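Local coordinates for transcriptional regulator, LYSR family (Neisseria meningitidis, PDB 4AB5), which probably controls transcription of methionine-biosynthesis genes as a MetR-like DNA-binding regulator, and is represented here by its regulatory domain, at residues F20-P25 and P76-E81; M27-P32 and R206-A211. All coordinates share one frame; numbering follows the deposited sequence.

Contact 1 (F20-P25 and P76-E81); sequences FDWLMP and PLFAYE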
# COMPACT_ATOMS: atom_id res chain seq x y z
N PHE B 20 -8.52 2.84 -1.49
CA PHE B 20 -8.28 2.10 -0.25
C PHE B 20 -8.07 3.00 0.98
O PHE B 20 -8.46 2.62 2.09
CB PHE B 20 -7.11 1.12 -0.43
CG PHE B 20 -7.46 -0.14 -1.18
CD1 PHE B 20 -7.53 -0.15 -2.57
CD2 PHE B 20 -7.71 -1.33 -0.49
CE1 PHE B 20 -7.86 -1.33 -3.26
CE2 PHE B 20 -8.05 -2.50 -1.18
CZ PHE B 20 -8.12 -2.49 -2.56
N ASP B 21 -7.50 4.20 0.78
CA ASP B 21 -7.28 5.16 1.86
C ASP B 21 -8.56 5.57 2.58
O ASP B 21 -8.55 5.71 3.81
CB ASP B 21 -6.50 6.39 1.37
CG ASP B 21 -5.01 6.14 1.16
OD1 ASP B 21 -4.54 5.01 1.47
OD2 ASP B 21 -4.31 7.07 0.69
N TRP B 22 -9.66 5.75 1.83
CA TRP B 22 -10.97 6.10 2.40
C TRP B 22 -11.94 4.91 2.49
O TRP B 22 -12.83 4.92 3.35
CB TRP B 22 -11.61 7.29 1.67
CG TRP B 22 -11.60 7.18 0.17
CD1 TRP B 22 -10.70 7.75 -0.68
CD2 TRP B 22 -12.53 6.47 -0.64
NE1 TRP B 22 -11.02 7.44 -1.98
CE2 TRP B 22 -12.14 6.65 -1.99
CE3 TRP B 22 -13.67 5.69 -0.37
CZ2 TRP B 22 -12.83 6.07 -3.05
CZ3 TRP B 22 -14.34 5.10 -1.43
CH2 TRP B 22 -13.94 5.31 -2.75
N LEU B 23 -11.75 3.89 1.63
CA LEU B 23 -12.59 2.70 1.58
C LEU B 23 -12.39 1.75 2.76
O LEU B 23 -13.37 1.19 3.24
CB LEU B 23 -12.45 1.96 0.24
CG LEU B 23 -13.55 0.94 -0.10
CD1 LEU B 23 -14.90 1.60 -0.22
CD2 LEU B 23 -13.21 0.20 -1.37
N MSE B 24 -11.13 1.56 3.20
CA MSE B 24 -10.82 0.70 4.34
C MSE B 24 -11.44 1.23 5.65
O MSE B 24 -12.20 0.47 6.25
CB MSE B 24 -9.31 0.40 4.46
CG MSE B 24 -8.73 -0.34 3.25
SE MSE B 24 -9.68 -1.98 2.72
CE MSE B 24 -10.79 -1.30 1.22
N PRO B 25 -11.26 2.52 6.07
CA PRO B 25 -11.98 3.00 7.27
C PRO B 25 -13.50 3.09 7.11
O PRO B 25 -14.21 3.07 8.11
CB PRO B 25 -11.34 4.36 7.58
CG PRO B 25 -10.74 4.80 6.32
CD PRO B 25 -10.40 3.59 5.51
N PRO B 76 -23.48 8.50 -7.29
CA PRO B 76 -22.29 9.38 -7.19
C PRO B 76 -21.70 9.40 -5.78
O PRO B 76 -22.44 9.40 -4.79
CB PRO B 76 -22.83 10.75 -7.58
CG PRO B 76 -24.29 10.70 -7.31
CD PRO B 76 -24.71 9.28 -7.55
N LEU B 77 -20.38 9.38 -5.70
CA LEU B 77 -19.70 9.48 -4.41
C LEU B 77 -19.16 10.90 -4.29
O LEU B 77 -19.76 11.72 -3.58
CB LEU B 77 -18.58 8.42 -4.25
CG LEU B 77 -19.03 6.95 -4.21
CD1 LEU B 77 -17.83 6.02 -4.26
CD2 LEU B 77 -19.94 6.66 -3.00
N PHE B 78 -18.09 11.22 -5.04
CA PHE B 78 -17.44 12.53 -5.05
C PHE B 78 -16.45 12.69 -6.19
O PHE B 78 -15.93 11.69 -6.71
CB PHE B 78 -16.72 12.80 -3.71
CG PHE B 78 -16.04 11.60 -3.07
CD1 PHE B 78 -14.87 11.07 -3.60
CD2 PHE B 78 -16.57 11.01 -1.92
CE1 PHE B 78 -14.25 9.97 -3.01
CE2 PHE B 78 -15.95 9.91 -1.33
CZ PHE B 78 -14.79 9.39 -1.88
N ALA B 79 -16.15 13.95 -6.54
CA ALA B 79 -15.15 14.34 -7.54
C ALA B 79 -13.98 15.05 -6.84
O ALA B 79 -14.17 15.62 -5.76
CB ALA B 79 -15.77 15.25 -8.59
N TYR B 80 -12.79 15.00 -7.44
CA TYR B 80 -11.57 15.65 -6.92
C TYR B 80 -10.57 15.90 -8.03
O TYR B 80 -10.61 15.24 -9.07
CB TYR B 80 -10.92 14.86 -5.75
CG TYR B 80 -10.66 13.40 -6.02
CD1 TYR B 80 -9.55 12.99 -6.76
CD2 TYR B 80 -11.49 12.41 -5.51
CE1 TYR B 80 -9.30 11.64 -7.02
CE2 TYR B 80 -11.23 11.05 -5.73
CZ TYR B 80 -10.14 10.68 -6.49
OH TYR B 80 -9.87 9.35 -6.74
N GLU B 81 -9.64 16.86 -7.80
CA GLU B 81 -8.59 17.21 -8.75
C GLU B 81 -7.36 16.32 -8.67
O GLU B 81 -6.88 15.99 -7.57
CB GLU B 81 -8.23 18.71 -8.73
CG GLU B 81 -7.69 19.28 -7.42
CD GLU B 81 -8.70 19.72 -6.37
OE1 GLU B 81 -9.41 18.85 -5.82
OE2 GLU B 81 -8.70 20.92 -6.02
O HOH W 1 -10.00 7.53 -4.78

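Contact 2 (M27-P32 and R206-A211); sequences MGEFRP and RERGFA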
# COMPACT_ATOMS: atom_id res chain seq x y z
N MSE B 27 -15.28 0.73 5.66
CA MSE B 27 -15.62 -0.66 6.01
C MSE B 27 -15.59 -0.84 7.52
O MSE B 27 -16.43 -1.55 8.06
CB MSE B 27 -14.64 -1.65 5.36
CG MSE B 27 -14.91 -1.91 3.89
SE MSE B 27 -13.58 -3.14 3.14
CE MSE B 27 -14.24 -4.85 3.87
N GLY B 28 -14.62 -0.19 8.17
CA GLY B 28 -14.43 -0.22 9.62
C GLY B 28 -15.54 0.43 10.42
O GLY B 28 -15.73 0.09 11.59
N GLU B 29 -16.26 1.39 9.80
CA GLU B 29 -17.40 2.11 10.38
C GLU B 29 -18.69 1.33 10.12
O GLU B 29 -19.53 1.20 11.01
CB GLU B 29 -17.48 3.55 9.81
CG GLU B 29 -18.46 4.46 10.52
CD GLU B 29 -18.43 5.91 10.06
OE1 GLU B 29 -17.62 6.69 10.60
OE2 GLU B 29 -19.21 6.27 9.15
N PHE B 30 -18.84 0.81 8.89
CA PHE B 30 -19.98 0.00 8.45
C PHE B 30 -20.12 -1.30 9.27
O PHE B 30 -21.23 -1.64 9.69
CB PHE B 30 -19.83 -0.33 6.95
CG PHE B 30 -20.88 -1.25 6.36
CD1 PHE B 30 -20.69 -2.63 6.36
CD2 PHE B 30 -22.02 -0.74 5.77
CE1 PHE B 30 -21.66 -3.48 5.83
CE2 PHE B 30 -22.98 -1.59 5.21
CZ PHE B 30 -22.80 -2.96 5.27
N ARG B 31 -19.01 -2.04 9.46
CA ARG B 31 -18.98 -3.32 10.17
C ARG B 31 -19.77 -3.39 11.48
O ARG B 31 -20.71 -4.17 11.51
CB ARG B 31 -17.56 -3.87 10.29
CG ARG B 31 -17.45 -5.30 10.82
CD ARG B 31 -16.09 -5.90 10.46
NE ARG B 31 -15.02 -4.93 10.69
CZ ARG B 31 -14.19 -4.48 9.76
NH1 ARG B 31 -14.22 -4.98 8.53
NH2 ARG B 31 -13.27 -3.58 10.08
N PRO B 32 -19.49 -2.56 12.54
CA PRO B 32 -20.31 -2.66 13.77
C PRO B 32 -21.79 -2.29 13.57
O PRO B 32 -22.63 -2.76 14.35
CB PRO B 32 -19.62 -1.68 14.73
CG PRO B 32 -18.87 -0.75 13.85
CD PRO B 32 -18.41 -1.57 12.71
N ARG B 206 -19.39 8.80 1.54
CA ARG B 206 -19.60 10.23 1.30
C ARG B 206 -19.39 11.10 2.53
O ARG B 206 -18.63 12.07 2.46
CB ARG B 206 -20.96 10.51 0.64
CG ARG B 206 -21.03 10.13 -0.83
CD ARG B 206 -22.30 10.63 -1.50
NE ARG B 206 -23.51 10.04 -0.93
CZ ARG B 206 -24.10 8.93 -1.37
NH1 ARG B 206 -23.62 8.30 -2.44
NH2 ARG B 206 -25.18 8.46 -0.76
N GLU B 207 -20.02 10.75 3.68
CA GLU B 207 -19.87 11.50 4.93
C GLU B 207 -18.43 11.52 5.38
O GLU B 207 -17.94 12.56 5.81
CB GLU B 207 -20.75 10.93 6.06
CG GLU B 207 -22.24 11.21 5.90
CD GLU B 207 -23.16 10.52 6.89
OE1 GLU B 207 -22.81 9.43 7.41
OE2 GLU B 207 -24.28 11.04 7.10
N ARG B 208 -17.74 10.36 5.27
CA ARG B 208 -16.34 10.20 5.66
C ARG B 208 -15.40 10.98 4.77
O ARG B 208 -14.50 11.65 5.27
CB ARG B 208 -15.92 8.72 5.72
CG ARG B 208 -16.37 8.00 6.98
CD ARG B 208 -15.61 6.70 7.16
NE ARG B 208 -15.43 6.39 8.58
CZ ARG B 208 -14.36 6.73 9.29
NH1 ARG B 208 -13.35 7.37 8.72
NH2 ARG B 208 -14.29 6.42 10.58
N GLY B 209 -15.60 10.87 3.46
CA GLY B 209 -14.78 11.55 2.46
C GLY B 209 -14.86 13.05 2.59
O GLY B 209 -13.84 13.72 2.71
N PHE B 210 -16.09 13.59 2.59
CA PHE B 210 -16.33 15.03 2.69
C PHE B 210 -15.83 15.69 3.97
O PHE B 210 -15.61 16.91 3.98
CB PHE B 210 -17.79 15.37 2.38
CG PHE B 210 -18.10 15.32 0.90
CD1 PHE B 210 -17.58 16.28 0.03
CD2 PHE B 210 -18.92 14.33 0.38
CE1 PHE B 210 -17.87 16.24 -1.34
CE2 PHE B 210 -19.21 14.29 -0.99
CZ PHE B 210 -18.68 15.25 -1.84
N ALA B 211 -15.64 14.89 5.03
CA ALA B 211 -15.17 15.36 6.32
C ALA B 211 -13.66 15.16 6.51
O ALA B 211 -13.06 15.86 7.32
CB ALA B 211 -15.93 14.64 7.43

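Contact 1 (F20-P25 and P76-E81)
W22, near the start of helix 20-33, meets F78 of strand 72-86 in a T-shaped (edge-to-face) pair. The phenyl ring presents its far end to the indole: CZ of F78 stands over the middle of the indole face, 3.8 Å from CE2 of W22, and CE1 of F78 follows at 4.1 Å from the same atom. The centroids of the F78 ring and the six-membered ring of W22 are 5.2 Å apart, and the two planes are nearly perpendicular at 82°. L77 adds a lighter apolar touch, its CD1 lying 4.2 Å from CH2 of W22.

The polar rim of the indole is served by a water in the plane of the ring. It accepts from NE1 of W22 at 3.0 Å and also hydrogen-bonds OH of Y80 at 2.7 Å, so that helix and strand are joined by a polar bridge beside the edge-to-face rings. This bridge gives the buried indole N-H a partner. The two side chains approach from opposite directions, and in each a CG set between the backbone N and the carbonyl carbon (chi1 48° in W22, 37° in F78) points the ring across the gap.

The backbone of the strand explains why L77 and F78 can both turn to the helix. They face L184 of strand 171-189 together as a classic beta bulge, which places two successive side chains on one side. I205 of helix 196-212 packs against W22, L77 and F78, while the ring of W159 meets those of W22 and Y80. The contact thus lies in the interior of the LysR substrate-binding domain, of the periplasmic-binding-protein clan, between helix 20-33, helix 196-212 and the antiparallel strands 72-86 and 171-189.

Contact 2 (M27-P32 and R206-A211)
E29 and R208 join helix 20-33 to the C-terminal helix 196-212 through a surface salt bridge between neighbouring helices of the LysR substrate-binding domain. The two residues account for nearly all the surface buried between 27-32 and 206-211, and their CA atoms, 9.4 Å apart, are the nearest pair across the segments. Their side chains therefore span most of the gap.

E29 reaches over with CG anti to its own N (chi1 -170°) and the rest of the chain extended, which carries the carboxylate clear of its helix. R208 comes from the other side with CG anti to the carbonyl carbon, and a bend at chi3 brings NE beside the acid. The pairing is lopsided: OE1 of E29 takes a weak hydrogen bond from NE, whereas OE2 stays 3.8 Å from that nitrogen. Carboxylate and guanidinium planes are inclined by 49°, and OE1 approaches the guanidinium obliquely, unlike the flat, two-pronged pairing of an acid with an arginine. The aliphatic part of E29 also packs beside the guanidinium, with CB 3.7 Å from NE of R208.

E207 comes near from the same helix as R208, its OE1 5.1 Å from OE2 of E29; R208 would probably soften the repulsion between the two acids. R208 has a second, long and weak ion pair with D212. Beneath this polar surface, F30 packs on Y197, F201 and I204 of helix 196-212, while on another side of helix 20-33 R31 hydrogen-bonds Q145 of the second subunit. The salt bridge itself closes at 3.0 Å between NE of R208 and OE1 of E29, with an N-H...O angle of 128°, far from straight.

Contacts 1 and 2 both draw on helix 20-33, one near its start and the other further along, and their centres lie about 10 Å apart. Their other two segments are themselves joined: NH1 of R206 makes a probable hydrogen bond of 2.9 Å to O of P76, and CZ of F210 packs 3.7 Å from CB of F78. Strand 72-86 and helix 196-212 therefore hold each other as well as helix 20-33, and the aromatic contact 1 lies deeper in the domain than the charged contact 2. Residues of both helix segments touch the second subunit, where M24 and M27 (both selenomethionine), about one turn apart on helix 20-33, pack on Q145 of that chain.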